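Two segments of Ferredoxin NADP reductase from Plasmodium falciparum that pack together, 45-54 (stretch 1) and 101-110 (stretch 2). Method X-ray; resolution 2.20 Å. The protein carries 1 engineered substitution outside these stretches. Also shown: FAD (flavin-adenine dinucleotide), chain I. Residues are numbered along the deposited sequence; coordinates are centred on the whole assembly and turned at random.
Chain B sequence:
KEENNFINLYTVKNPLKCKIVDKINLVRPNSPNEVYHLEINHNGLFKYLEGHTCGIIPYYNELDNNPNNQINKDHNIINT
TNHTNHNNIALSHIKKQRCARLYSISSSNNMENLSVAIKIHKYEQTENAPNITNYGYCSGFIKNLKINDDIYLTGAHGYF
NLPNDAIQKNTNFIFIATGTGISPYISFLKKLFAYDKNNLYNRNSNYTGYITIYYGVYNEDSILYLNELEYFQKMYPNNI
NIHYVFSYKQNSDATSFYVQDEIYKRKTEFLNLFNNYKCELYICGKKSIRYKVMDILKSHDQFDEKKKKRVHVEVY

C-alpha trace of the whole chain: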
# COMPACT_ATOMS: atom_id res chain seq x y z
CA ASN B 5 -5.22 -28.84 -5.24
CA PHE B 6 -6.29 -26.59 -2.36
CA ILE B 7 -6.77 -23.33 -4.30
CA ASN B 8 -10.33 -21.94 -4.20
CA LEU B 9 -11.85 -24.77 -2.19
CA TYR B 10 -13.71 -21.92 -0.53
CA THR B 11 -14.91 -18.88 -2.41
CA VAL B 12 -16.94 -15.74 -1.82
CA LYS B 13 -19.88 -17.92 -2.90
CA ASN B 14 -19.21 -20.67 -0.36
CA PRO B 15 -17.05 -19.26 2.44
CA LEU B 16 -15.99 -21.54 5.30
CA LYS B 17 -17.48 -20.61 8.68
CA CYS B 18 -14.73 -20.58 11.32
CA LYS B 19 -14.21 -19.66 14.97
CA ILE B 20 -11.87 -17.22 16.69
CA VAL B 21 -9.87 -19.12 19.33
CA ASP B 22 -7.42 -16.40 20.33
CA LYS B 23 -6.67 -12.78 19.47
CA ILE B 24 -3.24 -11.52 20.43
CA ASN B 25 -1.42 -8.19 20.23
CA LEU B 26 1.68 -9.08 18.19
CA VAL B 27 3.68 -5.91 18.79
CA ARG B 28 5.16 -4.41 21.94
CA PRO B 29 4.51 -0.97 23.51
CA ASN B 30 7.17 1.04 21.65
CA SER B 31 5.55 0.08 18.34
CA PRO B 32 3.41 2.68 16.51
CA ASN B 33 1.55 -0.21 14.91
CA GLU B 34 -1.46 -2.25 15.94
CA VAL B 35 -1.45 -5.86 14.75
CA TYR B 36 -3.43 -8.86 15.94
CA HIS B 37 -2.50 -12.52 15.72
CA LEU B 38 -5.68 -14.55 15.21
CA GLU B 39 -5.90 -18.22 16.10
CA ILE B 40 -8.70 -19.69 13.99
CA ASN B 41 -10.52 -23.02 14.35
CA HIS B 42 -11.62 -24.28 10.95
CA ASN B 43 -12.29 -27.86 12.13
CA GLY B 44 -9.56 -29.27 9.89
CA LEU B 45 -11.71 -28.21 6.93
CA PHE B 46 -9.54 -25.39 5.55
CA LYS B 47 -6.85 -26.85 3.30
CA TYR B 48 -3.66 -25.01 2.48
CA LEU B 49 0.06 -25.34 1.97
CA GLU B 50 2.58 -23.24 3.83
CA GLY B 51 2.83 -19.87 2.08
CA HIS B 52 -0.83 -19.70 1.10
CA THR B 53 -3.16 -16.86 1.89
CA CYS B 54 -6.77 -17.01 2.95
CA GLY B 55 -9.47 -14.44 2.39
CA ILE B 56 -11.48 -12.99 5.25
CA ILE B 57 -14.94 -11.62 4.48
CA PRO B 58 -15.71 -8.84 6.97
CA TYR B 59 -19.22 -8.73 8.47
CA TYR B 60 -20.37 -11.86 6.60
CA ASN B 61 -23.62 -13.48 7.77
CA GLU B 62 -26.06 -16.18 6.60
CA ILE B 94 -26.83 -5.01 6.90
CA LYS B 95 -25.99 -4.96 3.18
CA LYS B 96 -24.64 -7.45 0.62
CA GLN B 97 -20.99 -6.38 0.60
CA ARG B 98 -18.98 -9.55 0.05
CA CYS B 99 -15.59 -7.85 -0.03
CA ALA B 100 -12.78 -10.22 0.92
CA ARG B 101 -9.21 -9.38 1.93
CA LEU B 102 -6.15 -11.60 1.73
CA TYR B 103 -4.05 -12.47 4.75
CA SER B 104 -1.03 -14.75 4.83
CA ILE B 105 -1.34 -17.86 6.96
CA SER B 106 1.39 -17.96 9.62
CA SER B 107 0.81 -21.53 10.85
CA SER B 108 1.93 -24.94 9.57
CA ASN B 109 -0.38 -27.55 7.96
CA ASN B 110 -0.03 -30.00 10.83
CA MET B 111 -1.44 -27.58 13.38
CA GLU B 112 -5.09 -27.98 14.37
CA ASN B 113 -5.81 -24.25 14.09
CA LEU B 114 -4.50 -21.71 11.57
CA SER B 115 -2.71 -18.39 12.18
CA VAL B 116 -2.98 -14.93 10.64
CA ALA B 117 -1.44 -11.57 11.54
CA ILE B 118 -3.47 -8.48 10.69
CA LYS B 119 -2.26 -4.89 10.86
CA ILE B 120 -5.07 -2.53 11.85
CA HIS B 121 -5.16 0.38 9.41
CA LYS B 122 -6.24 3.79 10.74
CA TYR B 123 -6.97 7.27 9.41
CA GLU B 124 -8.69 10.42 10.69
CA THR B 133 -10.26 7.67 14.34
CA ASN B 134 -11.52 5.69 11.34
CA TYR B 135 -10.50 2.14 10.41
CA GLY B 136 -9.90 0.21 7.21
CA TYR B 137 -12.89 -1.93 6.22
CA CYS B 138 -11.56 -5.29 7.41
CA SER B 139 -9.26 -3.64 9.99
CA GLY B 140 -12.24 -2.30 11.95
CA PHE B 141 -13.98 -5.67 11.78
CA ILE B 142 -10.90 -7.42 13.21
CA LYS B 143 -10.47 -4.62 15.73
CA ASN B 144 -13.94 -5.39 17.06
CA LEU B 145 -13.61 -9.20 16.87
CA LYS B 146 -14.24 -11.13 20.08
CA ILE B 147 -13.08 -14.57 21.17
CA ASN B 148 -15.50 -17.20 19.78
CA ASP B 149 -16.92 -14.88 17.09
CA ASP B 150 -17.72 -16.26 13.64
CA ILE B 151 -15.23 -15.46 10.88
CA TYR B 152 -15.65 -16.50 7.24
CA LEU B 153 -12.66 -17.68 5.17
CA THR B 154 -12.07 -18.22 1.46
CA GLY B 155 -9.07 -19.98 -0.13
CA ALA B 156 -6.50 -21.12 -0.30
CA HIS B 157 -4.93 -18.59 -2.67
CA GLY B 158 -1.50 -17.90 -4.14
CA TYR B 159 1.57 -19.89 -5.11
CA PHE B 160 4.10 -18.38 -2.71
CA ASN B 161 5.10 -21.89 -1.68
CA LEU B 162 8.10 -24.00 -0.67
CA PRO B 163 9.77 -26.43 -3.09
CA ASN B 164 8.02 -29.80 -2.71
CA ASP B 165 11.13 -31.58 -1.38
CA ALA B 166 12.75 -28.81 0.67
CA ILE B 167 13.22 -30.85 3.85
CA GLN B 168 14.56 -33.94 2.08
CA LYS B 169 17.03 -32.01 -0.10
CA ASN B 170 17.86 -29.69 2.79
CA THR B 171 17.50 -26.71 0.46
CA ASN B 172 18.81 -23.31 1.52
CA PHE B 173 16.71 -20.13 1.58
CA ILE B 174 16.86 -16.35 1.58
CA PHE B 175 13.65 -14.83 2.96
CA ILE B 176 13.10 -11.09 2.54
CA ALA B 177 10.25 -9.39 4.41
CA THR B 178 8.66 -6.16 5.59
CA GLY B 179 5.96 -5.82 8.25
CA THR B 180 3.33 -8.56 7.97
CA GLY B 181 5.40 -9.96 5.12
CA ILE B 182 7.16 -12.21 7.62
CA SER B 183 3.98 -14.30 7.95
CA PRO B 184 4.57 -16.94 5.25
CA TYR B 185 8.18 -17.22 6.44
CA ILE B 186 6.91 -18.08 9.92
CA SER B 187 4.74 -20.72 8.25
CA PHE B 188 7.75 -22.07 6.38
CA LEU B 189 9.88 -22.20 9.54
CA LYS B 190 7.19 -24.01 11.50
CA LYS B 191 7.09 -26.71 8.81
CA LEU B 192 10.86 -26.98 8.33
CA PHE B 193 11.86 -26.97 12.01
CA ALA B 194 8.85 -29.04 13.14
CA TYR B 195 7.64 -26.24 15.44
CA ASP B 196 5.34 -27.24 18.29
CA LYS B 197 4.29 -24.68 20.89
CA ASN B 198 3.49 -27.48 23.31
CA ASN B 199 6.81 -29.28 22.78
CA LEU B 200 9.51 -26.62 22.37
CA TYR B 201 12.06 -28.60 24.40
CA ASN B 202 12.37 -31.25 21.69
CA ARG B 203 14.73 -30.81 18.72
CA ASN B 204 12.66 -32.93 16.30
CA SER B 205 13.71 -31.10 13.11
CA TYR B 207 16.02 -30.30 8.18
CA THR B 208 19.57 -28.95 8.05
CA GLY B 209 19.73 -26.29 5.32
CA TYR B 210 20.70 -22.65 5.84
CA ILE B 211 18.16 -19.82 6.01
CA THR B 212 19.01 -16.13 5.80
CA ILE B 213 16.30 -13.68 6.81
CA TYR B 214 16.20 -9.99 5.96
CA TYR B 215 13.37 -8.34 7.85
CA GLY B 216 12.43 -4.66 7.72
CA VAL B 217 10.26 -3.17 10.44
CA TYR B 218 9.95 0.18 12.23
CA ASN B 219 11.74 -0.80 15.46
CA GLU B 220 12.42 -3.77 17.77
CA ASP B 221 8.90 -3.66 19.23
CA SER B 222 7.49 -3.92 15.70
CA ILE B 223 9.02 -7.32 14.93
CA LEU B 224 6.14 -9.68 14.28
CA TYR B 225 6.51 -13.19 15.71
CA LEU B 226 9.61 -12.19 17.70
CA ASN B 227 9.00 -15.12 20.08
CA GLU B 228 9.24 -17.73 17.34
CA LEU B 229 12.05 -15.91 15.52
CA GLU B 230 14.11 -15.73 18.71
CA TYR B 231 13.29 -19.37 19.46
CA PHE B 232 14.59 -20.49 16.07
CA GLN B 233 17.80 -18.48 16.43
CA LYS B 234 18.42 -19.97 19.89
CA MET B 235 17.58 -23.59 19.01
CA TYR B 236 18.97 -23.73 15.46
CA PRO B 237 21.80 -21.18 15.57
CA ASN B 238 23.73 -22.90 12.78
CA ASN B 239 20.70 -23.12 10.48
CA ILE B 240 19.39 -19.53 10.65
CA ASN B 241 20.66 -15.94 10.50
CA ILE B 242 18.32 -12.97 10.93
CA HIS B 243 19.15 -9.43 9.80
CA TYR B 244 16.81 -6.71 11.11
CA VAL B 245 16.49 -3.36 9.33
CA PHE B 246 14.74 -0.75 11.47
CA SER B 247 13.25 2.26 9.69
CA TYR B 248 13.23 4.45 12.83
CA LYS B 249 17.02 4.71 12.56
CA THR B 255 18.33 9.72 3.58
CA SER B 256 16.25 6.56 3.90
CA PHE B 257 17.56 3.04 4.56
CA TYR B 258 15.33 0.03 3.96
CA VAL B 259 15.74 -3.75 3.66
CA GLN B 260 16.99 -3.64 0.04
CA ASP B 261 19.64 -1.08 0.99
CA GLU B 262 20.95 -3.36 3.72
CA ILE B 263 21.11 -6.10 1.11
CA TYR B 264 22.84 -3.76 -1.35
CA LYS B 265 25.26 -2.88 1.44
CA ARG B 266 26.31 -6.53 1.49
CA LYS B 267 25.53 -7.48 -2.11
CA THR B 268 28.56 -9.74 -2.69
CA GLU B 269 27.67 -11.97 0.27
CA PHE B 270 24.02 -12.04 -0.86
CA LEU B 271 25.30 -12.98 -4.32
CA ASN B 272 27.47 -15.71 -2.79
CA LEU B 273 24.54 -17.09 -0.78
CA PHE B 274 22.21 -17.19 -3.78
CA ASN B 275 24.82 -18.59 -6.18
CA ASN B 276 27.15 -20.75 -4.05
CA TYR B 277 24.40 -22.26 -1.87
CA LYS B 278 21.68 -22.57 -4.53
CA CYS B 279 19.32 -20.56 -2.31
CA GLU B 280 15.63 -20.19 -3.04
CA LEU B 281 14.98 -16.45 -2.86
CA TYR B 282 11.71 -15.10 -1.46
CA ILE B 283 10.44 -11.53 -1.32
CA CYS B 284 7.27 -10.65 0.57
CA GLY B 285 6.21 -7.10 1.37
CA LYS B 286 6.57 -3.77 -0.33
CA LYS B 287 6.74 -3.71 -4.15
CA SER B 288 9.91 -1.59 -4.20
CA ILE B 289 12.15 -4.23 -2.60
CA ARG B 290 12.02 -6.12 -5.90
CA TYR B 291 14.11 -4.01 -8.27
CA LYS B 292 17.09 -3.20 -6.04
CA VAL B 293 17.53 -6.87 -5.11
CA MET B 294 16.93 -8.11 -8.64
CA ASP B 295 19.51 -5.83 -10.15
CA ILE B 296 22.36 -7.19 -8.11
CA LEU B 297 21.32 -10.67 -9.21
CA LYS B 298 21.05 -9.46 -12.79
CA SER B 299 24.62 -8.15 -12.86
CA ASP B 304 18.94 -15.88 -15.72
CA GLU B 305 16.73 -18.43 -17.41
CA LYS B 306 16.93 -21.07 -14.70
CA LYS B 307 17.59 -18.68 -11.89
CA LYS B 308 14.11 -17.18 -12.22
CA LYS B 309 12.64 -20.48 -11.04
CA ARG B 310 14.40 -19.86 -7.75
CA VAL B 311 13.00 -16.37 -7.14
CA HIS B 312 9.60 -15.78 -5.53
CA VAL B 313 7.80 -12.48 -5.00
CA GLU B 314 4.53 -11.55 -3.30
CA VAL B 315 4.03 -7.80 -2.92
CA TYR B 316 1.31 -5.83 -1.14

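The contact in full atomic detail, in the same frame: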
# COMPACT_ATOMS: atom_id res chain seq x y z
N LEU B 45 -11.08 -28.35 8.24
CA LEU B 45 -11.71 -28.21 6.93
C LEU B 45 -10.99 -27.30 5.93
O LEU B 45 -11.12 -27.48 4.72
CB LEU B 45 -13.16 -27.74 7.09
CG LEU B 45 -14.27 -28.79 7.03
CD1 LEU B 45 -13.80 -30.16 7.52
CD2 LEU B 45 -15.48 -28.31 7.81
N PHE B 46 -10.26 -26.31 6.43
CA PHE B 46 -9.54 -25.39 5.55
C PHE B 46 -8.21 -25.99 5.13
O PHE B 46 -7.34 -26.27 5.96
CB PHE B 46 -9.34 -24.03 6.20
CG PHE B 46 -9.02 -22.93 5.23
CD1 PHE B 46 -10.04 -22.27 4.57
CD2 PHE B 46 -7.70 -22.57 4.98
CE1 PHE B 46 -9.76 -21.26 3.67
CE2 PHE B 46 -7.41 -21.56 4.08
CZ PHE B 46 -8.44 -20.91 3.42
N LYS B 47 -8.04 -26.20 3.82
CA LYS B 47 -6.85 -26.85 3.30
C LYS B 47 -5.92 -25.84 2.66
O LYS B 47 -6.35 -24.98 1.88
CB LYS B 47 -7.25 -27.92 2.28
CG LYS B 47 -8.11 -29.03 2.84
CD LYS B 47 -7.27 -30.05 3.60
CE LYS B 47 -8.13 -31.18 4.13
NZ LYS B 47 -7.30 -32.29 4.68
N TYR B 48 -4.64 -25.94 2.99
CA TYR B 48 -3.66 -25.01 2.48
C TYR B 48 -2.27 -25.60 2.60
O TYR B 48 -2.03 -26.52 3.39
CB TYR B 48 -3.72 -23.68 3.26
CG TYR B 48 -3.34 -23.81 4.72
CD1 TYR B 48 -4.29 -24.14 5.68
CD2 TYR B 48 -2.03 -23.60 5.14
CE1 TYR B 48 -3.94 -24.26 7.02
CE2 TYR B 48 -1.68 -23.72 6.47
CZ TYR B 48 -2.64 -24.05 7.41
OH TYR B 48 -2.30 -24.17 8.74
N LEU B 49 -1.35 -25.06 1.81
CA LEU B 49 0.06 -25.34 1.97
C LEU B 49 0.71 -24.13 2.61
O LEU B 49 0.21 -23.00 2.47
CB LEU B 49 0.71 -25.62 0.61
CG LEU B 49 0.27 -26.87 -0.14
CD1 LEU B 49 1.05 -26.99 -1.44
CD2 LEU B 49 0.47 -28.11 0.72
N GLU B 50 1.82 -24.35 3.30
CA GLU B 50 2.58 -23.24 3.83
C GLU B 50 2.83 -22.21 2.73
O GLU B 50 3.19 -22.57 1.61
CB GLU B 50 3.90 -23.74 4.43
CG GLU B 50 3.75 -24.53 5.73
CD GLU B 50 3.24 -25.95 5.51
OE1 GLU B 50 3.33 -26.45 4.37
OE2 GLU B 50 2.74 -26.56 6.48
N GLY B 51 2.62 -20.94 3.05
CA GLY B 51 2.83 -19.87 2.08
C GLY B 51 1.53 -19.34 1.50
O GLY B 51 1.49 -18.24 0.95
N HIS B 52 0.46 -20.12 1.62
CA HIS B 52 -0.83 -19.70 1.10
C HIS B 52 -1.42 -18.55 1.88
O HIS B 52 -1.05 -18.28 3.02
CB HIS B 52 -1.83 -20.85 1.08
CG HIS B 52 -1.71 -21.74 -0.12
ND1 HIS B 52 -1.63 -23.11 -0.02
CD2 HIS B 52 -1.64 -21.45 -1.43
CE1 HIS B 52 -1.53 -23.63 -1.22
NE2 HIS B 52 -1.53 -22.64 -2.10
N THR B 53 -2.36 -17.87 1.24
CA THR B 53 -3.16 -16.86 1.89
C THR B 53 -4.59 -17.36 1.97
O THR B 53 -5.00 -18.25 1.22
CB THR B 53 -3.16 -15.56 1.09
OG1 THR B 53 -4.00 -14.60 1.75
CG2 THR B 53 -3.71 -15.80 -0.31
N CYS B 54 -5.35 -16.79 2.89
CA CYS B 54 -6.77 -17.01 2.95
C CYS B 54 -7.42 -15.66 2.75
O CYS B 54 -6.77 -14.63 2.89
CB CYS B 54 -7.18 -17.60 4.30
SG CYS B 54 -6.67 -16.60 5.72
N ARG B 101 -10.61 -9.80 1.90
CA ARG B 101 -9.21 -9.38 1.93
C ARG B 101 -8.30 -10.57 2.16
O ARG B 101 -8.68 -11.52 2.85
CB ARG B 101 -8.98 -8.36 3.05
CG ARG B 101 -9.13 -6.92 2.62
CD ARG B 101 -10.58 -6.56 2.41
NE ARG B 101 -10.72 -5.12 2.20
CZ ARG B 101 -11.79 -4.55 1.66
NH1 ARG B 101 -12.82 -5.30 1.26
NH2 ARG B 101 -11.84 -3.24 1.50
N LEU B 102 -7.10 -10.51 1.60
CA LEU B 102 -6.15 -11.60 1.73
C LEU B 102 -5.22 -11.39 2.91
O LEU B 102 -4.75 -10.27 3.16
CB LEU B 102 -5.34 -11.76 0.44
CG LEU B 102 -6.15 -11.99 -0.85
CD1 LEU B 102 -5.25 -11.88 -2.06
CD2 LEU B 102 -6.87 -13.33 -0.82
N TYR B 103 -4.97 -12.47 3.62
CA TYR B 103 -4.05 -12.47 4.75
C TYR B 103 -3.23 -13.74 4.72
O TYR B 103 -3.76 -14.83 4.51
CB TYR B 103 -4.83 -12.30 6.06
CG TYR B 103 -5.58 -11.00 6.07
CD1 TYR B 103 -6.91 -10.93 5.70
CD2 TYR B 103 -4.94 -9.81 6.41
CE1 TYR B 103 -7.59 -9.73 5.68
CE2 TYR B 103 -5.62 -8.61 6.40
CZ TYR B 103 -6.94 -8.58 6.04
OH TYR B 103 -7.62 -7.37 6.03
N SER B 104 -1.92 -13.60 4.89
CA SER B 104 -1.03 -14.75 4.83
C SER B 104 -1.18 -15.60 6.08
O SER B 104 -1.26 -15.09 7.20
CB SER B 104 0.41 -14.30 4.64
OG SER B 104 0.57 -13.63 3.40
N ILE B 105 -1.22 -16.91 5.87
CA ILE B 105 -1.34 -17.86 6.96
C ILE B 105 0.03 -18.04 7.60
O ILE B 105 1.01 -18.28 6.90
CB ILE B 105 -1.88 -19.22 6.45
CG1 ILE B 105 -3.19 -19.02 5.70
CG2 ILE B 105 -2.07 -20.20 7.60
CD1 ILE B 105 -3.70 -20.27 4.98
N SER B 106 0.10 -17.90 8.92
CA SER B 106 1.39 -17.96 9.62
C SER B 106 1.58 -19.26 10.41
O SER B 106 2.52 -19.37 11.21
CB SER B 106 1.57 -16.74 10.52
OG SER B 106 0.45 -16.57 11.38
N SER B 107 0.70 -20.22 10.19
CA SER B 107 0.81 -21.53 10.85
C SER B 107 1.26 -22.61 9.87
O SER B 107 1.32 -22.38 8.67
CB SER B 107 -0.53 -21.92 11.48
OG SER B 107 -1.60 -21.74 10.57
N SER B 108 1.58 -23.79 10.40
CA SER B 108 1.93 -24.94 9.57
C SER B 108 0.73 -25.87 9.40
O SER B 108 -0.17 -25.90 10.25
CB SER B 108 3.11 -25.70 10.18
OG SER B 108 3.72 -26.54 9.22
N ASN B 109 0.72 -26.64 8.31
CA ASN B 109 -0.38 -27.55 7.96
C ASN B 109 -0.81 -28.51 9.06
O ASN B 109 -1.99 -28.84 9.20
CB ASN B 109 0.01 -28.41 6.75
CG ASN B 109 -0.30 -27.74 5.44
OD1 ASN B 109 -0.69 -28.40 4.48
ND2 ASN B 109 -0.11 -26.43 5.38
N ASN B 110 0.18 -28.97 9.82
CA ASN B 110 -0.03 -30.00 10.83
C ASN B 110 -0.72 -29.49 12.09
O ASN B 110 -1.13 -30.28 12.94
CB ASN B 110 1.32 -30.62 11.21
CG ASN B 110 2.35 -29.56 11.57
OD1 ASN B 110 2.88 -28.88 10.69
ND2 ASN B 110 2.63 -29.43 12.86
PA FAD I . -9.31 -0.82 3.26
O1A FAD I . -9.42 -1.77 2.08
O2A FAD I . -10.68 -0.46 3.78
O5B FAD I . -8.47 0.49 2.84
C5B FAD I . -7.11 0.39 2.46
C4B FAD I . -6.28 1.49 3.11
O4B FAD I . -6.84 2.77 2.84
C3B FAD I . -6.25 1.34 4.62
O3B FAD I . -4.98 1.72 5.08
C2B FAD I . -7.28 2.34 5.11
O2B FAD I . -6.91 2.88 6.36
C1B FAD I . -7.29 3.40 4.02
N9A FAD I . -8.63 3.97 3.80
C8A FAD I . -9.79 3.28 3.54
N7A FAD I . -10.79 4.18 3.39
C5A FAD I . -10.29 5.42 3.55
C6A FAD I . -10.87 6.68 3.50
N6A FAD I . -12.19 6.81 3.34
N1A FAD I . -10.09 7.80 3.71
C2A FAD I . -8.74 7.66 3.96
N3A FAD I . -8.17 6.40 4.01
C4A FAD I . -8.93 5.30 3.81
N1 FAD I . -2.42 -7.61 5.46
C2 FAD I . -2.13 -7.99 6.75
O2 FAD I . -2.39 -7.21 7.68
N3 FAD I . -1.55 -9.22 7.01
C4 FAD I . -1.25 -10.07 5.97
O4 FAD I . -0.74 -11.16 6.19
C4X FAD I . -1.54 -9.69 4.66
N5 FAD I . -1.25 -10.55 3.62
C5X FAD I . -1.54 -10.16 2.33
C6 FAD I . -1.25 -11.02 1.28
C7 FAD I . -1.54 -10.65 -0.02
C7M FAD I . -1.21 -11.58 -1.16
C8 FAD I . -2.12 -9.40 -0.27
C8M FAD I . -2.44 -8.98 -1.68
C9 FAD I . -2.42 -8.54 0.78
C9A FAD I . -2.13 -8.91 2.09
N10 FAD I . -2.43 -8.05 3.13
C10 FAD I . -2.13 -8.45 4.41
C1' FAD I . -3.23 -6.78 2.91
C2' FAD I . -4.69 -6.93 3.36
O2' FAD I . -5.34 -7.83 2.50
C3' FAD I . -5.53 -5.64 3.34
O3' FAD I . -5.27 -4.89 2.17
C4' FAD I . -5.36 -4.77 4.58
O4' FAD I . -5.84 -5.47 5.70
C5' FAD I . -6.16 -3.48 4.44
O5' FAD I . -7.51 -3.83 4.30
P FAD I . -8.69 -2.95 4.96
O1P FAD I . -10.03 -3.44 4.45
O2P FAD I . -8.64 -2.99 6.47
O3P FAD I . -8.41 -1.47 4.42
O HOH W 1 1.38 -15.25 1.41
O HOH W 2 1.38 -18.01 4.37

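The two stretches meet as a short antiparallel strand pairing that continues into a loop-to-loop contact, with Ile 105 packed at the junction and polar groups joining the far end. The pairing rests on Cys 54 and Tyr 103, whose backbones bond in both directions: Cys 54 N to Tyr 103 O at 3.0 Å and Tyr 103 N to Cys 54 O at 2.9 Å, with angles at hydrogen of 164° and 162°. Next to them, Thr 53 and Ser 104 form a non-hydrogen-bonded pair, and the 4.2 Å between Thr 53 CA and Ser 104 CA is correspondingly shorter than the 5.6 Å between Cys 54 CA and Tyr 103 CA. A nearly linear bond (172°) from Ile 105 N to His 52 O, 3.2 Å long, extends the ladder beyond the strand of stretch 2. Water 2 reinforces this point, donating to His 52 O at 2.8 Å and to Ile 105 O at 2.6 Å.

Ile 105 points toward stretch 1 and loses more area to the contact than any other residue. Its CD1 lies 3.9 Å from the centroid of the Tyr 48 ring and 24° off the ring normal, a CH-pi arrangement over the face. The same methyl meets the edge of the Phe 46 ring, with CD1 4.0 Å from Phe 46 CE2, so one atom touches two aromatic rings in different ways.

Farther along, Ser 107 OG donates to Tyr 48 OH at 3.1 Å, tying down the tip of that buried ring. Glu 50 starts sideways, but its carboxylate reaches across to accept from Asn 109 N: the 2.7 Å distance to Glu 50 OE2 and the 173° angle indicate a well-aligned bond. Within stretch 1, a type II turn from Leu 49 to His 52 is closed by His 52 N bonding to Leu 49 O at 3.0 Å.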